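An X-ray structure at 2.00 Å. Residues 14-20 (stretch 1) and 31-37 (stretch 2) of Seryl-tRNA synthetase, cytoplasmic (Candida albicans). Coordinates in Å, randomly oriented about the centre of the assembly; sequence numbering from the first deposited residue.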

# COMPACT_ATOMS: atom_id res chain seq x y z
N ASP A 14 -18.52 6.95 38.07
CA ASP A 14 -19.90 6.50 38.10
C ASP A 14 -20.10 5.29 37.21
O ASP A 14 -20.28 5.42 36.00
CB ASP A 14 -20.89 7.61 37.72
CG ASP A 14 -22.33 7.21 37.97
OD1 ASP A 14 -22.55 6.10 38.51
OD2 ASP A 14 -23.25 7.99 37.63
N PRO A 15 -20.05 4.10 37.81
CA PRO A 15 -20.31 2.85 37.10
C PRO A 15 -21.69 2.83 36.46
O PRO A 15 -21.87 2.13 35.46
CB PRO A 15 -20.22 1.78 38.20
CG PRO A 15 -20.34 2.54 39.50
CD PRO A 15 -19.73 3.88 39.23
N GLU A 16 -22.66 3.56 37.03
CA GLU A 16 -24.01 3.58 36.48
C GLU A 16 -24.02 4.17 35.08
O GLU A 16 -24.69 3.65 34.18
CB GLU A 16 -24.96 4.40 37.38
CG GLU A 16 -25.00 3.99 38.85
CD GLU A 16 -25.41 2.53 39.05
OE1 GLU A 16 -26.01 1.95 38.12
OE2 GLU A 16 -25.11 1.98 40.13
N ILE A 17 -23.31 5.27 34.91
CA ILE A 17 -23.15 5.93 33.62
C ILE A 17 -22.58 4.95 32.60
O ILE A 17 -22.99 4.91 31.43
CB ILE A 17 -22.20 7.13 33.74
CG1 ILE A 17 -22.85 8.23 34.58
CG2 ILE A 17 -21.82 7.67 32.38
CD1 ILE A 17 -21.91 9.37 34.91
N ILE A 18 -21.61 4.16 33.04
CA ILE A 18 -20.98 3.20 32.14
C ILE A 18 -21.95 2.09 31.75
O ILE A 18 -22.01 1.70 30.59
CB ILE A 18 -19.68 2.61 32.74
CG1 ILE A 18 -18.69 3.73 33.07
CG2 ILE A 18 -19.05 1.64 31.75
CD1 ILE A 18 -17.38 3.24 33.75
N LYS A 19 -22.74 1.61 32.71
CA LYS A 19 -23.74 0.58 32.43
C LYS A 19 -24.79 1.09 31.45
O LYS A 19 -25.21 0.37 30.54
CB LYS A 19 -24.44 0.11 33.71
CG LYS A 19 -23.58 -0.72 34.65
CD LYS A 19 -24.46 -1.65 35.48
CE LYS A 19 -23.71 -2.29 36.63
NZ LYS A 19 -23.68 -1.42 37.84
N ALA A 20 -25.25 2.32 31.65
CA ALA A 20 -26.23 2.91 30.75
C ALA A 20 -25.63 2.99 29.35
O ALA A 20 -26.31 2.72 28.37
CB ALA A 20 -26.63 4.29 31.24
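Stretch 2, residues 31-37: LVDEIIA

Stretch 2 is helical throughout, its seven residues forming part of a helix that begins before Leu-31 and continues beyond Ala-37. Stretch 1 enters its own helix at Pro-15, directly after Asp-14, which occupies the N-cap position: Asp-14 OD1 accepts a hydrogen bond of 2.9 Å from Glu-16 N, a capping bond to an amide in the first turn of the helix. The two helices run in roughly opposite directions, with an angle of 146° between their N-to-C vectors and a closest axial approach of 10.0 Å. The backbones come nearest at Lys-19 and Val-32, whose CA atoms lie 6.5 Å apart. From there stretch 2 climbs back toward the start of the first helix, bringing Ile-36, one turn beyond Val-32, against Pro-15.

Val-32 is the centre of the contact. Its CA-to-CB bond points toward stretch 1, and with chi1 in the t well its two methyl groups reach different neighbours: Val-32 CG2 packs 3.6 Å from Ile-18 CG2, while Val-32 CG1 lies 4.0 Å from Pro-15 CB. The aliphatic part of Lys-19 covers the same valine, with Lys-19 CG 3.8 Å from Val-32 CB. Ile-36 extends the apolar surface through its terminal methyl, CD1, which lies 3.8 Å from Pro-15 CB.

A polar contact flanks this apolar patch. Lys-19 and Asp-33 both leave their helices sideways, but the ends of their side chains come nearer to the opposing stretch and meet in a salt bridge. Lys-19 NZ donates a weak hydrogen bond to Asp-33 OD1 at 3.5 Å, and Lys-19 CE lies 3.4 Å from Asp-33 OD2. Lys-19 thus combines apolar packing along its chain with charge pairing at its tip. The whole contact is modest, burying 246 Å² summed over both stretches.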

# COMPACT_ATOMS: atom_id res chain seq x y z
N LEU A 31 -20.14 -6.68 32.20
CA LEU A 31 -18.73 -6.29 32.22
C LEU A 31 -18.42 -5.32 33.35
O LEU A 31 -17.37 -5.43 33.99
CB LEU A 31 -18.33 -5.64 30.89
CG LEU A 31 -17.51 -6.45 29.90
CD1 LEU A 31 -18.24 -7.72 29.52
CD2 LEU A 31 -17.21 -5.62 28.66
N VAL A 32 -19.32 -4.38 33.59
CA VAL A 32 -19.05 -3.32 34.57
C VAL A 32 -18.92 -3.85 36.00
O VAL A 32 -17.93 -3.56 36.69
CB VAL A 32 -20.08 -2.19 34.48
CG1 VAL A 32 -19.79 -1.13 35.53
CG2 VAL A 32 -20.05 -1.60 33.08
N ASP A 33 -19.89 -4.64 36.43
CA ASP A 33 -19.82 -5.27 37.75
C ASP A 33 -18.58 -6.15 37.90
O ASP A 33 -17.93 -6.14 38.94
CB ASP A 33 -21.09 -6.07 38.03
CG ASP A 33 -22.28 -5.19 38.35
OD1 ASP A 33 -22.12 -4.22 39.12
OD2 ASP A 33 -23.38 -5.47 37.82
N GLU A 34 -18.26 -6.91 36.85
CA GLU A 34 -17.08 -7.78 36.87
C GLU A 34 -15.81 -6.98 37.04
O GLU A 34 -14.90 -7.38 37.79
CB GLU A 34 -17.00 -8.60 35.58
CG GLU A 34 -18.25 -9.43 35.33
CD GLU A 34 -18.18 -10.24 34.06
OE1 GLU A 34 -17.16 -10.13 33.34
OE2 GLU A 34 -19.14 -10.99 33.77
N ILE A 35 -15.73 -5.86 36.34
CA ILE A 35 -14.56 -5.01 36.41
C ILE A 35 -14.40 -4.50 37.84
O ILE A 35 -13.30 -4.52 38.40
CB ILE A 35 -14.67 -3.86 35.40
CG1 ILE A 35 -14.35 -4.40 34.00
CG2 ILE A 35 -13.73 -2.72 35.76
CD1 ILE A 35 -14.86 -3.54 32.88
N ILE A 36 -15.50 -4.09 38.46
CA ILE A 36 -15.46 -3.61 39.83
C ILE A 36 -15.01 -4.69 40.81
O ILE A 36 -14.21 -4.43 41.71
CB ILE A 36 -16.83 -3.03 40.27
CG1 ILE A 36 -17.20 -1.84 39.39
CG2 ILE A 36 -16.79 -2.64 41.74
CD1 ILE A 36 -18.64 -1.31 39.63
N ALA A 37 -15.51 -5.91 40.62
CA ALA A 37 -15.14 -7.01 41.52
C ALA A 37 -13.65 -7.29 41.43
O ALA A 37 -12.93 -7.31 42.44
CB ALA A 37 -15.95 -8.26 41.19